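Local coordinates for protein NAD(P)H-FMN oxidoreductase (Bacillus subtilis, PDB 5LVA) that binds flavin mononucleotide and probably passes electrons from NAD(P)H to it, as flavin reductases do, at residues 34-38 and 71-75; 58-62 and 169-174; 96-102 and 138-144. One frame throughout, in Å; residues are numbered along the deposited sequence.

Interaction 1 of 3, residues 34-38 and 71-75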
ATOM      1  N   ARG A  34      -4.993   4.222   8.335  1.00 27.88           N
ATOM      2  CA  ARG A  34      -4.117   5.241   8.873  1.00 24.02           C
ATOM      3  C   ARG A  34      -3.602   6.125   7.749  1.00 24.31           C
ATOM      4  O   ARG A  34      -3.361   5.668   6.642  1.00 25.93           O
ATOM      5  CB  ARG A  34      -2.954   4.617   9.635  1.00 20.08           C
ATOM      6  CG  ARG A  34      -3.356   3.883  10.881  1.00 27.74           C
ATOM      7  CD  ARG A  34      -2.149   3.293  11.591  1.00 25.86           C
ATOM      8  NE  ARG A  34      -1.267   4.327  12.112  1.00 27.52           N
ATOM      9  CZ  ARG A  34       0.058   4.265  12.083  1.00 24.84           C
ATOM     10  NH1 ARG A  34       0.658   3.215  11.552  1.00 24.62           N
ATOM     11  NH2 ARG A  34       0.785   5.255  12.574  1.00 23.94           N
ATOM     12  N   ASP A  35      -3.457   7.405   8.063  1.00 25.74           N
ATOM     13  CA  ASP A  35      -2.950   8.412   7.157  1.00 20.83           C
ATOM     14  C   ASP A  35      -1.607   8.829   7.695  1.00 24.33           C
ATOM     15  O   ASP A  35      -1.519   9.679   8.591  1.00 32.66           O
ATOM     16  CB  ASP A  35      -3.919   9.593   7.088  1.00 20.91           C
ATOM     17  CG  ASP A  35      -3.449  10.705   6.176  1.00 24.71           C
ATOM     18  OD1 ASP A  35      -2.282  10.734   5.764  1.00 26.86           O
ATOM     19  OD2 ASP A  35      -4.272  11.576   5.877  1.00 34.49           O
ATOM     20  N   LEU A  36      -0.548   8.248   7.155  1.00 22.11           N
ATOM     21  CA  LEU A  36       0.752   8.404   7.782  1.00 20.48           C
ATOM     22  C   LEU A  36       1.362   9.790   7.650  1.00 24.94           C
ATOM     23  O   LEU A  36       2.006  10.251   8.576  1.00 27.02           O
ATOM     24  CB  LEU A  36       1.709   7.355   7.242  1.00 19.79           C
ATOM     25  CG  LEU A  36       1.453   6.103   8.072  1.00 19.06           C
ATOM     26  CD1 LEU A  36       0.637   5.088   7.298  1.00 17.00           C
ATOM     27  CD2 LEU A  36       2.725   5.537   8.591  1.00 16.44           C
ATOM     28  N   TYR A  37       1.151  10.463   6.525  1.00 23.48           N
ATOM     29  CA  TYR A  37       1.647  11.824   6.371  1.00 21.43           C
ATOM     30  C   TYR A  37       0.960  12.756   7.356  1.00 23.16           C
ATOM     31  O   TYR A  37       1.541  13.725   7.826  1.00 27.70           O
ATOM     32  CB  TYR A  37       1.442  12.326   4.943  1.00 21.95           C
ATOM     33  CG  TYR A  37       2.608  12.070   4.027  1.00 21.42           C
ATOM     34  CD1 TYR A  37       3.697  12.911   4.023  1.00 16.65           C
ATOM     35  CD2 TYR A  37       2.619  10.985   3.172  1.00 20.50           C
ATOM     36  CE1 TYR A  37       4.761  12.687   3.200  1.00 18.52           C
ATOM     37  CE2 TYR A  37       3.684  10.756   2.336  1.00 20.76           C
ATOM     38  CZ  TYR A  37       4.752  11.605   2.356  1.00 20.74           C
ATOM     39  OH  TYR A  37       5.813  11.375   1.525  1.00 21.45           O
ATOM     40  N   GLN A  38      -0.294  12.458   7.652  1.00 23.59           N
ATOM     41  CA  GLN A  38      -1.044  13.189   8.653  1.00 25.40           C
ATOM     42  C   GLN A  38      -0.479  12.952  10.054  1.00 25.83           C
ATOM     43  O   GLN A  38      -0.292  13.894  10.808  1.00 32.24           O
ATOM     44  CB  GLN A  38      -2.520  12.791   8.584  1.00 31.71           C
ATOM     45  CG  GLN A  38      -3.249  12.725   9.914  1.00 41.67           C
ATOM     46  CD  GLN A  38      -3.992  13.993  10.216  1.00 49.73           C
ATOM     47  OE1 GLN A  38      -4.672  14.546   9.349  1.00 52.83           O
ATOM     48  NE2 GLN A  38      -3.874  14.469  11.449  1.00 51.52           N
ATOM     49  N   SER A  71       6.854   4.728  -4.724  1.00 15.72           N
ATOM     50  CA  SER A  71       5.926   5.279  -3.754  1.00 15.71           C
ATOM     51  C   SER A  71       6.360   6.688  -3.358  1.00 19.64           C
ATOM     52  O   SER A  71       7.428   7.114  -3.742  1.00 22.69           O
ATOM     53  CB  SER A  71       5.859   4.380  -2.522  1.00 17.95           C
ATOM     54  OG  SER A  71       7.023   4.531  -1.745  1.00 17.84           O
ATOM     55  N   PRO A  72       5.523   7.425  -2.598  1.00 19.66           N
ATOM     56  CA  PRO A  72       6.019   8.651  -1.965  1.00 16.04           C
ATOM     57  C   PRO A  72       7.147   8.357  -0.991  1.00 20.19           C
ATOM     58  O   PRO A  72       7.216   7.251  -0.493  1.00 21.46           O
ATOM     59  CB  PRO A  72       4.796   9.182  -1.230  1.00 16.48           C
ATOM     60  CG  PRO A  72       3.656   8.680  -2.004  1.00 17.39           C
ATOM     61  CD  PRO A  72       4.057   7.322  -2.504  1.00 19.73           C
ATOM     62  N   PRO A  73       8.013   9.338  -0.709  1.00 21.81           N
ATOM     63  CA  PRO A  73       9.200   8.995   0.076  1.00 17.71           C
ATOM     64  C   PRO A  73       8.956   8.584   1.531  1.00 18.97           C
ATOM     65  O   PRO A  73       9.840   7.983   2.128  1.00 24.42           O
ATOM     66  CB  PRO A  73      10.052  10.273   0.008  1.00 18.92           C
ATOM     67  CG  PRO A  73       9.254  11.282  -0.639  1.00 15.21           C
ATOM     68  CD  PRO A  73       8.110  10.669  -1.327  1.00 16.27           C
ATOM     69  N   LEU A  74       7.796   8.863   2.101  1.00 22.09           N
ATOM     70  CA  LEU A  74       7.576   8.519   3.502  1.00 16.99           C
ATOM     71  C   LEU A  74       7.463   7.005   3.690  1.00 19.79           C
ATOM     72  O   LEU A  74       7.831   6.466   4.732  1.00 19.34           O
ATOM     73  CB  LEU A  74       6.331   9.215   4.040  1.00 16.88           C
ATOM     74  CG  LEU A  74       6.045   8.939   5.515  1.00 17.41           C
ATOM     75  CD1 LEU A  74       7.254   9.270   6.370  1.00 17.09           C
ATOM     76  CD2 LEU A  74       4.812   9.664   5.985  1.00 16.81           C
ATOM     77  N   LEU A  75       6.970   6.317   2.670  1.00 18.95           N
ATOM     78  CA  LEU A  75       6.929   4.862   2.703  1.00 16.66           C
ATOM     79  C   LEU A  75       8.335   4.274   2.667  1.00 17.70           C
ATOM     80  O   LEU A  75       8.640   3.365   3.429  1.00 23.57           O
ATOM     81  CB  LEU A  75       6.091   4.313   1.555  1.00 17.45           C
ATOM     82  CG  LEU A  75       6.122   2.789   1.368  1.00 20.15           C
ATOM     83  CD1 LEU A  75       5.848   2.055   2.663  1.00 18.88           C
ATOM     84  CD2 LEU A  75       5.129   2.367   0.314  1.00 18.11           C
TER

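Interaction 2 of 3, residues 58-62 and 169-174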
ATOM      1  N   ASP A  58      -3.378  -9.024  10.725  1.00 27.07           N
ATOM      2  CA  ASP A  58      -3.068 -10.238   9.975  1.00 23.23           C
ATOM      3  C   ASP A  58      -2.585  -9.920   8.570  1.00 24.67           C
ATOM      4  O   ASP A  58      -1.855 -10.694   7.966  1.00 26.14           O
ATOM      5  CB  ASP A  58      -4.295 -11.158   9.903  1.00 26.94           C
ATOM      6  CG  ASP A  58      -4.895 -11.457  11.274  1.00 32.74           C
ATOM      7  OD1 ASP A  58      -4.171 -11.961  12.151  1.00 33.79           O
ATOM      8  OD2 ASP A  58      -6.097 -11.187  11.473  1.00 38.73           O
ATOM      9  N   ARG A  59      -3.004  -8.774   8.052  1.00 22.83           N
ATOM     10  CA  ARG A  59      -2.665  -8.353   6.709  1.00 18.94           C
ATOM     11  C   ARG A  59      -2.270  -6.886   6.712  1.00 20.92           C
ATOM     12  O   ARG A  59      -2.928  -6.075   7.331  1.00 22.92           O
ATOM     13  CB  ARG A  59      -3.840  -8.577   5.764  1.00 18.89           C
ATOM     14  CG  ARG A  59      -3.556  -8.153   4.336  1.00 21.45           C
ATOM     15  CD  ARG A  59      -4.787  -8.222   3.473  1.00 21.00           C
ATOM     16  NE  ARG A  59      -5.195  -9.594   3.233  1.00 25.24           N
ATOM     17  CZ  ARG A  59      -6.136  -9.955   2.371  1.00 29.65           C
ATOM     18  NH1 ARG A  59      -6.777  -9.038   1.664  1.00 27.39           N
ATOM     19  NH2 ARG A  59      -6.438 -11.240   2.219  1.00 29.15           N
ATOM     20  N   ILE A  60      -1.194  -6.548   6.013  1.00 23.57           N
ATOM     21  CA  ILE A  60      -0.750  -5.166   5.912  1.00 18.96           C
ATOM     22  C   ILE A  60      -0.830  -4.659   4.477  1.00 22.31           C
ATOM     23  O   ILE A  60      -0.275  -5.259   3.562  1.00 17.06           O
ATOM     24  CB  ILE A  60       0.669  -5.014   6.422  1.00 19.39           C
ATOM     25  CG1 ILE A  60       0.786  -5.714   7.766  1.00 17.87           C
ATOM     26  CG2 ILE A  60       1.024  -3.545   6.542  1.00 16.76           C
ATOM     27  CD1 ILE A  60       2.117  -5.618   8.365  1.00 22.40           C
ATOM     28  N   VAL A  61      -1.543  -3.552   4.296  1.00 23.41           N
ATOM     29  CA  VAL A  61      -1.789  -2.983   2.981  1.00 17.01           C
ATOM     30  C   VAL A  61      -1.107  -1.644   2.838  1.00 14.85           C
ATOM     31  O   VAL A  61      -1.395  -0.723   3.581  1.00 21.09           O
ATOM     32  CB  VAL A  61      -3.289  -2.807   2.726  1.00 19.86           C
ATOM     33  CG1 VAL A  61      -3.526  -2.123   1.410  1.00 16.25           C
ATOM     34  CG2 VAL A  61      -3.992  -4.150   2.766  1.00 20.35           C
ATOM     35  N   PHE A  62      -0.196  -1.535   1.886  1.00 17.31           N
ATOM     36  CA  PHE A  62       0.458  -0.266   1.611  1.00 17.49           C
ATOM     37  C   PHE A  62      -0.276   0.443   0.484  1.00 17.73           C
ATOM     38  O   PHE A  62      -0.278  -0.025  -0.650  1.00 18.48           O
ATOM     39  CB  PHE A  62       1.928  -0.480   1.260  1.00 16.44           C
ATOM     40  CG  PHE A  62       2.719  -1.148   2.349  1.00 15.80           C
ATOM     41  CD1 PHE A  62       2.757  -2.530   2.455  1.00 16.64           C
ATOM     42  CD2 PHE A  62       3.416  -0.396   3.274  1.00 16.11           C
ATOM     43  CE1 PHE A  62       3.482  -3.145   3.464  1.00 13.16           C
ATOM     44  CE2 PHE A  62       4.135  -0.999   4.288  1.00 16.45           C
ATOM     45  CZ  PHE A  62       4.175  -2.377   4.377  1.00 12.58           C
ATOM     46  N   HIS A 169     -11.192  -5.964  -2.997  1.00 27.78           N
ATOM     47  CA  HIS A 169      -9.879  -6.567  -3.138  1.00 27.78           C
ATOM     48  C   HIS A 169      -9.122  -6.609  -1.825  1.00 24.26           C
ATOM     49  O   HIS A 169      -8.488  -7.597  -1.497  1.00 27.19           O
ATOM     50  CB  HIS A 169      -9.056  -5.813  -4.169  1.00 24.96           C
ATOM     51  CG  HIS A 169      -7.883  -6.589  -4.670  1.00 25.89           C
ATOM     52  ND1 HIS A 169      -6.648  -6.542  -4.067  1.00 21.92           N
ATOM     53  CD2 HIS A 169      -7.766  -7.451  -5.707  1.00 21.20           C
ATOM     54  CE1 HIS A 169      -5.813  -7.327  -4.720  1.00 21.60           C
ATOM     55  NE2 HIS A 169      -6.468  -7.890  -5.718  1.00 24.40           N
ATOM     56  N   VAL A 170      -9.196  -5.519  -1.082  1.00 25.19           N
ATOM     57  CA  VAL A 170      -8.511  -5.397   0.193  1.00 27.79           C
ATOM     58  C   VAL A 170      -9.088  -6.363   1.230  1.00 27.78           C
ATOM     59  O   VAL A 170      -8.401  -6.776   2.150  1.00 28.71           O
ATOM     60  CB  VAL A 170      -8.591  -3.933   0.703  1.00 25.87           C
ATOM     61  CG1 VAL A 170      -8.196  -3.828   2.158  1.00 29.72           C
ATOM     62  CG2 VAL A 170      -7.713  -3.042  -0.152  1.00 23.79           C
ATOM     63  N   LEU A 171     -10.345  -6.747   1.055  1.00 28.08           N
ATOM     64  CA  LEU A 171     -11.032  -7.594   2.024  1.00 26.08           C
ATOM     65  C   LEU A 171     -11.111  -9.034   1.548  1.00 29.25           C
ATOM     66  O   LEU A 171     -11.467  -9.932   2.303  1.00 34.27           O
ATOM     67  CB  LEU A 171     -12.434  -7.052   2.290  1.00 28.79           C
ATOM     68  CG  LEU A 171     -12.506  -5.662   2.928  1.00 28.48           C
ATOM     69  CD1 LEU A 171     -13.940  -5.156   2.945  1.00 37.04           C
ATOM     70  CD2 LEU A 171     -11.957  -5.713   4.329  1.00 27.82           C
ATOM     71  N   LYS A 172     -10.772  -9.240   0.286  1.00 30.99           N
ATOM     72  CA  LYS A 172     -10.771 -10.558  -0.343  1.00 32.75           C
ATOM     73  C   LYS A 172      -9.826 -11.533   0.344  1.00 33.94           C
ATOM     74  O   LYS A 172      -8.759 -11.154   0.817  1.00 41.58           O
ATOM     75  CB  LYS A 172     -10.385 -10.411  -1.812  1.00 30.11           C
ATOM     76  CG  LYS A 172     -10.662 -11.597  -2.685  1.00 32.56           C
ATOM     77  CD  LYS A 172      -9.941 -11.432  -4.006  1.00 28.41           C
ATOM     78  CE  LYS A 172     -10.720 -12.045  -5.145  1.00 35.02           C
ATOM     79  NZ  LYS A 172      -9.944 -13.171  -5.747  1.00 48.48           N
ATOM     80  N   SER A 173     -10.222 -12.795   0.402  1.00 36.75           N
ATOM     81  CA  SER A 173      -9.338 -13.830   0.918  1.00 36.95           C
ATOM     82  C   SER A 173      -8.732 -14.591  -0.267  1.00 37.86           C
ATOM     83  O   SER A 173      -9.410 -14.853  -1.255  1.00 40.66           O
ATOM     84  CB  SER A 173     -10.089 -14.768   1.858  1.00 32.05           C
ATOM     85  OG  SER A 173     -10.716 -15.800   1.122  1.00 48.91           O
ATOM     86  N   PHE A 174      -7.451 -14.927  -0.172  1.00 33.71           N
ATOM     87  CA  PHE A 174      -6.708 -15.373  -1.340  1.00 32.20           C
ATOM     88  C   PHE A 174      -6.227 -16.814  -1.231  1.00 36.76           C
ATOM     89  O   PHE A 174      -6.332 -17.430  -0.176  1.00 43.25           O
ATOM     90  CB  PHE A 174      -5.516 -14.456  -1.570  1.00 33.68           C
ATOM     91  CG  PHE A 174      -5.870 -13.146  -2.189  1.00 25.34           C
ATOM     92  CD1 PHE A 174      -6.023 -12.016  -1.412  1.00 23.29           C
ATOM     93  CD2 PHE A 174      -6.030 -13.039  -3.552  1.00 24.52           C
ATOM     94  CE1 PHE A 174      -6.340 -10.805  -1.984  1.00 26.77           C
ATOM     95  CE2 PHE A 174      -6.350 -11.827  -4.128  1.00 28.24           C
ATOM     96  CZ  PHE A 174      -6.509 -10.708  -3.342  1.00 24.16           C
TER

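Interaction 3 of 3, residues 96-102 and 138-144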
ATOM      1  N   LEU A  96       6.877 -10.663  11.502  1.00 30.84           N
ATOM      2  CA  LEU A  96       5.983 -10.503  10.369  1.00 26.84           C
ATOM      3  C   LEU A  96       5.820 -11.792   9.586  1.00 30.08           C
ATOM      4  O   LEU A  96       5.053 -11.847   8.628  1.00 32.46           O
ATOM      5  CB  LEU A  96       6.492  -9.408   9.439  1.00 23.47           C
ATOM      6  CG  LEU A  96       6.756  -8.060  10.097  1.00 25.41           C
ATOM      7  CD1 LEU A  96       7.378  -7.104   9.114  1.00 17.91           C
ATOM      8  CD2 LEU A  96       5.460  -7.502  10.645  1.00 19.81           C
ATOM      9  N   ARG A  97       6.540 -12.831   9.980  1.00 29.06           N
ATOM     10  CA  ARG A  97       6.511 -14.049   9.197  1.00 28.99           C
ATOM     11  C   ARG A  97       5.122 -14.646   9.246  1.00 31.49           C
ATOM     12  O   ARG A  97       4.583 -14.868  10.317  1.00 33.42           O
ATOM     13  CB  ARG A  97       7.552 -15.050   9.697  1.00 34.92           C
ATOM     14  CG  ARG A  97       8.122 -15.923   8.589  1.00 41.17           C
ATOM     15  CD  ARG A  97       9.133 -16.911   9.117  1.00 50.20           C
ATOM     16  NE  ARG A  97       8.629 -17.622  10.284  1.00 61.92           N
ATOM     17  CZ  ARG A  97       9.362 -18.436  11.036  1.00 68.97           C
ATOM     18  NH1 ARG A  97      10.639 -18.641  10.736  1.00 63.22           N
ATOM     19  NH2 ARG A  97       8.823 -19.043  12.086  1.00 69.78           N
ATOM     20  N   GLY A  98       4.530 -14.872   8.081  1.00 29.45           N
ATOM     21  CA  GLY A  98       3.216 -15.478   8.015  1.00 24.66           C
ATOM     22  C   GLY A  98       2.096 -14.515   7.657  1.00 27.07           C
ATOM     23  O   GLY A  98       1.068 -14.930   7.135  1.00 23.91           O
ATOM     24  N   LYS A  99       2.297 -13.230   7.939  1.00 25.70           N
ATOM     25  CA  LYS A  99       1.287 -12.211   7.659  1.00 26.99           C
ATOM     26  C   LYS A  99       1.190 -11.949   6.166  1.00 23.29           C
ATOM     27  O   LYS A  99       2.121 -12.225   5.431  1.00 26.34           O
ATOM     28  CB  LYS A  99       1.605 -10.906   8.404  1.00 24.40           C
ATOM     29  CG  LYS A  99       1.586 -11.035   9.919  1.00 24.53           C
ATOM     30  CD  LYS A  99       1.943  -9.725  10.612  1.00 23.78           C
ATOM     31  CE  LYS A  99       1.949  -9.870  12.119  1.00 24.46           C
ATOM     32  NZ  LYS A  99       0.580 -10.041  12.686  1.00 29.04           N
ATOM     33  N   GLU A 100       0.059 -11.410   5.725  1.00 21.27           N
ATOM     34  CA  GLU A 100      -0.126 -11.056   4.326  1.00 20.28           C
ATOM     35  C   GLU A 100       0.350  -9.637   4.047  1.00 22.22           C
ATOM     36  O   GLU A 100       0.308  -8.772   4.919  1.00 24.89           O
ATOM     37  CB  GLU A 100      -1.591 -11.220   3.921  1.00 23.22           C
ATOM     38  CG  GLU A 100      -2.033 -12.664   3.817  1.00 19.68           C
ATOM     39  CD  GLU A 100      -3.539 -12.829   3.649  1.00 27.67           C
ATOM     40  OE1 GLU A 100      -4.311 -12.089   4.297  1.00 21.43           O
ATOM     41  OE2 GLU A 100      -3.954 -13.722   2.882  1.00 31.74           O
ATOM     42  N   PHE A 101       0.793  -9.420   2.815  1.00 19.66           N
ATOM     43  CA  PHE A 101       1.431  -8.189   2.388  1.00 18.25           C
ATOM     44  C   PHE A 101       0.819  -7.828   1.050  1.00 20.35           C
ATOM     45  O   PHE A 101       0.914  -8.594   0.116  1.00 20.36           O
ATOM     46  CB  PHE A 101       2.943  -8.413   2.286  1.00 20.65           C
ATOM     47  CG  PHE A 101       3.758  -7.213   1.850  1.00 21.33           C
ATOM     48  CD1 PHE A 101       3.567  -6.609   0.616  1.00 19.89           C
ATOM     49  CD2 PHE A 101       4.816  -6.771   2.638  1.00 18.40           C
ATOM     50  CE1 PHE A 101       4.350  -5.544   0.227  1.00 18.47           C
ATOM     51  CE2 PHE A 101       5.616  -5.711   2.241  1.00 13.02           C
ATOM     52  CZ  PHE A 101       5.377  -5.097   1.045  1.00 15.27           C
ATOM     53  N   MET A 102       0.176  -6.678   0.939  1.00 20.21           N
ATOM     54  CA  MET A 102      -0.299  -6.289  -0.371  1.00 19.15           C
ATOM     55  C   MET A 102      -0.137  -4.790  -0.630  1.00 20.39           C
ATOM     56  O   MET A 102       0.016  -3.991   0.284  1.00 18.83           O
ATOM     57  CB  MET A 102      -1.746  -6.742  -0.570  1.00 14.43           C
ATOM     58  CG  MET A 102      -2.834  -5.789  -0.185  1.00 28.59           C
ATOM     59  SD  MET A 102      -4.374  -6.185  -1.064  1.00 26.69           S
ATOM     60  CE  MET A 102      -3.881  -5.625  -2.665  1.00 30.93           C
ATOM     61  N   ILE A 138      11.094 -10.467   4.519  1.00 21.67           N
ATOM     62  CA  ILE A 138      10.629 -10.351   5.890  1.00 22.22           C
ATOM     63  C   ILE A 138       9.669 -11.460   6.262  1.00 21.46           C
ATOM     64  O   ILE A 138       9.264 -11.567   7.408  1.00 28.23           O
ATOM     65  CB  ILE A 138       9.971  -8.997   6.153  1.00 19.20           C
ATOM     66  CG1 ILE A 138       8.705  -8.852   5.326  1.00 20.18           C
ATOM     67  CG2 ILE A 138      10.950  -7.878   5.862  1.00 16.76           C
ATOM     68  CD1 ILE A 138       8.048  -7.516   5.461  1.00 15.49           C
ATOM     69  N   GLY A 139       9.314 -12.293   5.301  1.00 19.93           N
ATOM     70  CA  GLY A 139       8.559 -13.489   5.603  1.00 18.88           C
ATOM     71  C   GLY A 139       7.069 -13.410   5.384  1.00 25.02           C
ATOM     72  O   GLY A 139       6.332 -14.305   5.779  1.00 26.85           O
ATOM     73  N   THR A 140       6.607 -12.344   4.752  1.00 23.38           N
ATOM     74  CA  THR A 140       5.181 -12.199   4.519  1.00 22.28           C
ATOM     75  C   THR A 140       4.768 -12.845   3.201  1.00 25.24           C
ATOM     76  O   THR A 140       5.603 -13.118   2.350  1.00 25.94           O
ATOM     77  CB  THR A 140       4.776 -10.732   4.529  1.00 19.72           C
ATOM     78  OG1 THR A 140       5.649 -10.000   3.675  1.00 21.10           O
ATOM     79  CG2 THR A 140       4.909 -10.179   5.913  1.00 19.97           C
ATOM     80  N   THR A 141       3.477 -13.100   3.044  1.00 21.35           N
ATOM     81  CA  THR A 141       2.951 -13.659   1.812  1.00 19.94           C
ATOM     82  C   THR A 141       2.511 -12.535   0.883  1.00 22.72           C
ATOM     83  O   THR A 141       1.650 -11.734   1.251  1.00 20.11           O
ATOM     84  CB  THR A 141       1.768 -14.584   2.093  1.00 26.11           C
ATOM     85  OG1 THR A 141       2.194 -15.662   2.930  1.00 25.86           O
ATOM     86  CG2 THR A 141       1.182 -15.132   0.796  1.00 19.03           C
ATOM     87  N   TYR A 142       3.099 -12.475  -0.312  1.00 20.68           N
ATOM     88  CA  TYR A 142       2.823 -11.383  -1.234  1.00 19.91           C
ATOM     89  C   TYR A 142       1.562 -11.641  -2.047  1.00 21.08           C
ATOM     90  O   TYR A 142       1.517 -12.545  -2.856  1.00 25.64           O
ATOM     91  CB  TYR A 142       4.007 -11.137  -2.174  1.00 19.45           C
ATOM     92  CG  TYR A 142       3.859  -9.860  -2.957  1.00 20.54           C
ATOM     93  CD1 TYR A 142       4.066  -8.632  -2.349  1.00 20.25           C
ATOM     94  CD2 TYR A 142       3.471  -9.871  -4.293  1.00 20.80           C
ATOM     95  CE1 TYR A 142       3.911  -7.450  -3.042  1.00 17.83           C
ATOM     96  CE2 TYR A 142       3.318  -8.697  -4.998  1.00 18.22           C
ATOM     97  CZ  TYR A 142       3.535  -7.482  -4.356  1.00 21.41           C
ATOM     98  OH  TYR A 142       3.393  -6.286  -5.015  1.00 21.12           O
ATOM     99  N   LEU A 143       0.542 -10.824  -1.813  1.00 21.08           N
ATOM    100  CA  LEU A 143      -0.752 -10.929  -2.481  1.00 23.84           C
ATOM    101  C   LEU A 143      -0.770 -10.085  -3.747  1.00 22.89           C
ATOM    102  O   LEU A 143       0.007  -9.151  -3.865  1.00 26.22           O
ATOM    103  CB  LEU A 143      -1.863 -10.477  -1.531  1.00 21.87           C
ATOM    104  CG  LEU A 143      -1.991 -11.185  -0.191  1.00 24.05           C
ATOM    105  CD1 LEU A 143      -3.075 -10.523   0.627  1.00 21.56           C
ATOM    106  CD2 LEU A 143      -2.312 -12.636  -0.389  1.00 19.04           C
ATOM    107  N   PRO A 144      -1.662 -10.401  -4.696  1.00 23.24           N
ATOM    108  CA  PRO A 144      -1.742  -9.583  -5.906  1.00 21.31           C
ATOM    109  C   PRO A 144      -2.104  -8.151  -5.557  1.00 23.42           C
ATOM    110  O   PRO A 144      -2.950  -7.948  -4.694  1.00 24.62           O
ATOM    111  CB  PRO A 144      -2.871 -10.233  -6.700  1.00 21.34           C
ATOM    112  CG  PRO A 144      -3.107 -11.528  -6.069  1.00 23.03           C
ATOM    113  CD  PRO A 144      -2.723 -11.413  -4.659  1.00 19.09           C
TER
HETATM  114  O   HOH W   1       9.455 -11.039  10.145  1.00 24.07           O

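Interaction 1 of 3, residues 34-38 and 71-75
Tyr-37 and Leu-74 carry this contact in the flavodoxin-like fold. It joins short helix 36-39, just after strand 31-35, to the first turn of helix 73-82. The tight part is the face of the Tyr-37 ring. Leu-74 CD2 lies over its centre in a CH-pi contact, 3.7 Å from the centroid and 8° off the normal. Leu-74 has CG anti to its own N (chi1 -179°), which lays the side chain along the ring. The two side chains run past each other in opposite directions, and Leu-74 CB sits near Tyr-37 CZ and OH. Leu-36 adds its CB, 4.1 Å from Leu-74 CD2. At the ring edge, Pro-72 CB comes 4.1 Å from Tyr-37 CE2. On the inner side Leu-36 touches Leu-6, and Pro-72 touches Phe-64.

The looser side faces solvent. Pro-73 is exposed and touches only the phenol oxygen. Gln-38 is also exposed and points away, but its backbone N bonds to Asp-35 OD1 at 3.2 Å, which caps the helix. His-9, an FMN-binding residue, lies near the Tyr-37 side chain. At the far end of the ring, Tyr-37 OH accepts a bent hydrogen bond from Leu-74 N, 3.3 Å at 140°.

Interaction 2 of 3, residues 58-62 and 169-174
Arg-59 reaches from the start of strand 59-65 to Lys-172, just past the end of helix 156-171. Its CB points toward the helix end. CG is anti to the backbone N and the chain stays extended to CD, which comes 4.1 Å from Val-170 O. A bend at chi3 (-70°) then turns the guanidinium group toward the chain terminus. NE forms a salt bridge with Glu-100 OE1 on the neighbouring strand 100-106. CZ lies 3.3 Å from Lys-172 O.

Both terminal nitrogens bond to that one carbonyl oxygen. NH2 makes the firmer bond, 2.7 Å to Lys-172 O at 148°. It lies in the carbonyl plane, and the oxygen lies near the guanidinium plane. NH1 makes a weak bond to the same Lys-172 O at 3.0 Å. NH1 is also 2.8 Å from Val-170 O.

In this flavodoxin-like fold the last helix packs on the central parallel sheet, and the guanidinium sits at its C-terminal end. The partial negative charge of a helix end would probably suit the arginine there. Beside it, Val-61 CG2 meets Val-170 CG1 at 4.3 Å, and Val-3 of the neighbouring strand touches both valines.

A leucine in place of Arg-59 would probably leave Lys-172 O and the carboxylate of Glu-100 without these partners and set the last residues freer to move.

Phe-174, the last residue, crosses Arg-59 at about a right angle, with the ring and guanidinium planes 43° apart. Arg-59 NH2 meets the ring at its edge, 3.7 Å from Phe-174 CD1. Leu-143 and Pro-144 also touch Phe-174. At the far rim of the ring, Phe-174 CZ lies over one face of the His-169 imidazole.

Interaction 3 of 3, residues 96-102 and 138-144
Lys-99 O accepts a hydrogen bond from Thr-141 N, 2.9 Å at 162°, with the donor in the carbonyl plane. The ladder goes on with Phe-101 N to Thr-141 O, also 2.9 Å. It ends with Leu-143 N to Phe-101 O, 3.0 Å and almost straight at 177°. Before the ladder, Gly-98 N bonds to Gly-139 O at 3.0 Å, from above the carbonyl plane.

Residues 96-99 form a type II turn, and Gly-98 takes the positive phi of its third position. Gly-139 follows helix 129-138, also with positive phi. At these backbone angles a CB would press on the carbonyl O of the residue before. A water accepts from Leu-96 N and lies within hydrogen-bonding distance of Ile-138 O.

These bonds pair strands 100-106 and 141-148 in parallel. Strand 141-148 is an edge strand of the five-stranded flavodoxin-like sheet, and 100-106 is its neighbour. Helix 129-138 lies between them in the chain, which makes a beta-alpha-beta crossover.

On the face of Phe-101 and Tyr-142 the two rings meet obliquely. Their planes are 42° apart, and Phe-101 CD1 is 3.6 Å from Tyr-142 CD1. Thr-140 OG1 lies near Phe-101 CB and CD2, and it is hydrogen-bonded to Ser-135 OG of the crossing helix. Near the turn, Leu-96 CD1 touches Ile-138 CD1 at 3.7 Å.

On the other face, Glu-100 has CG anti to its carbonyl carbon, and its stem crosses Leu-143. Glu-100 CB is 3.7 Å from Leu-143 CD1. The Glu-100 carboxylate is the one paired with Arg-59.

All three contacts reach the same five-stranded parallel sheet, ordered 31-35, 3-7, 59-65, 100-106, 141-148. Interaction 1 lies toward one edge and interaction 3 at the other, with centres about 20 Å apart. The centre of interaction 2 lies about 19 Å from that of interaction 1 and about 10 Å from that of interaction 3. Interaction 2 touches both others through strand 59-65. Phe-62 packs on Leu-75 of interaction 1, and the backbone of Ile-60 probably bonds to that of Glu-100 in interaction 3. Along the chain, the segments of interactions 1 and 2 alternate. Both segments of interaction 3 fall between those of interaction 2. The chain end thus returns to the middle strand after the last strand is laid down.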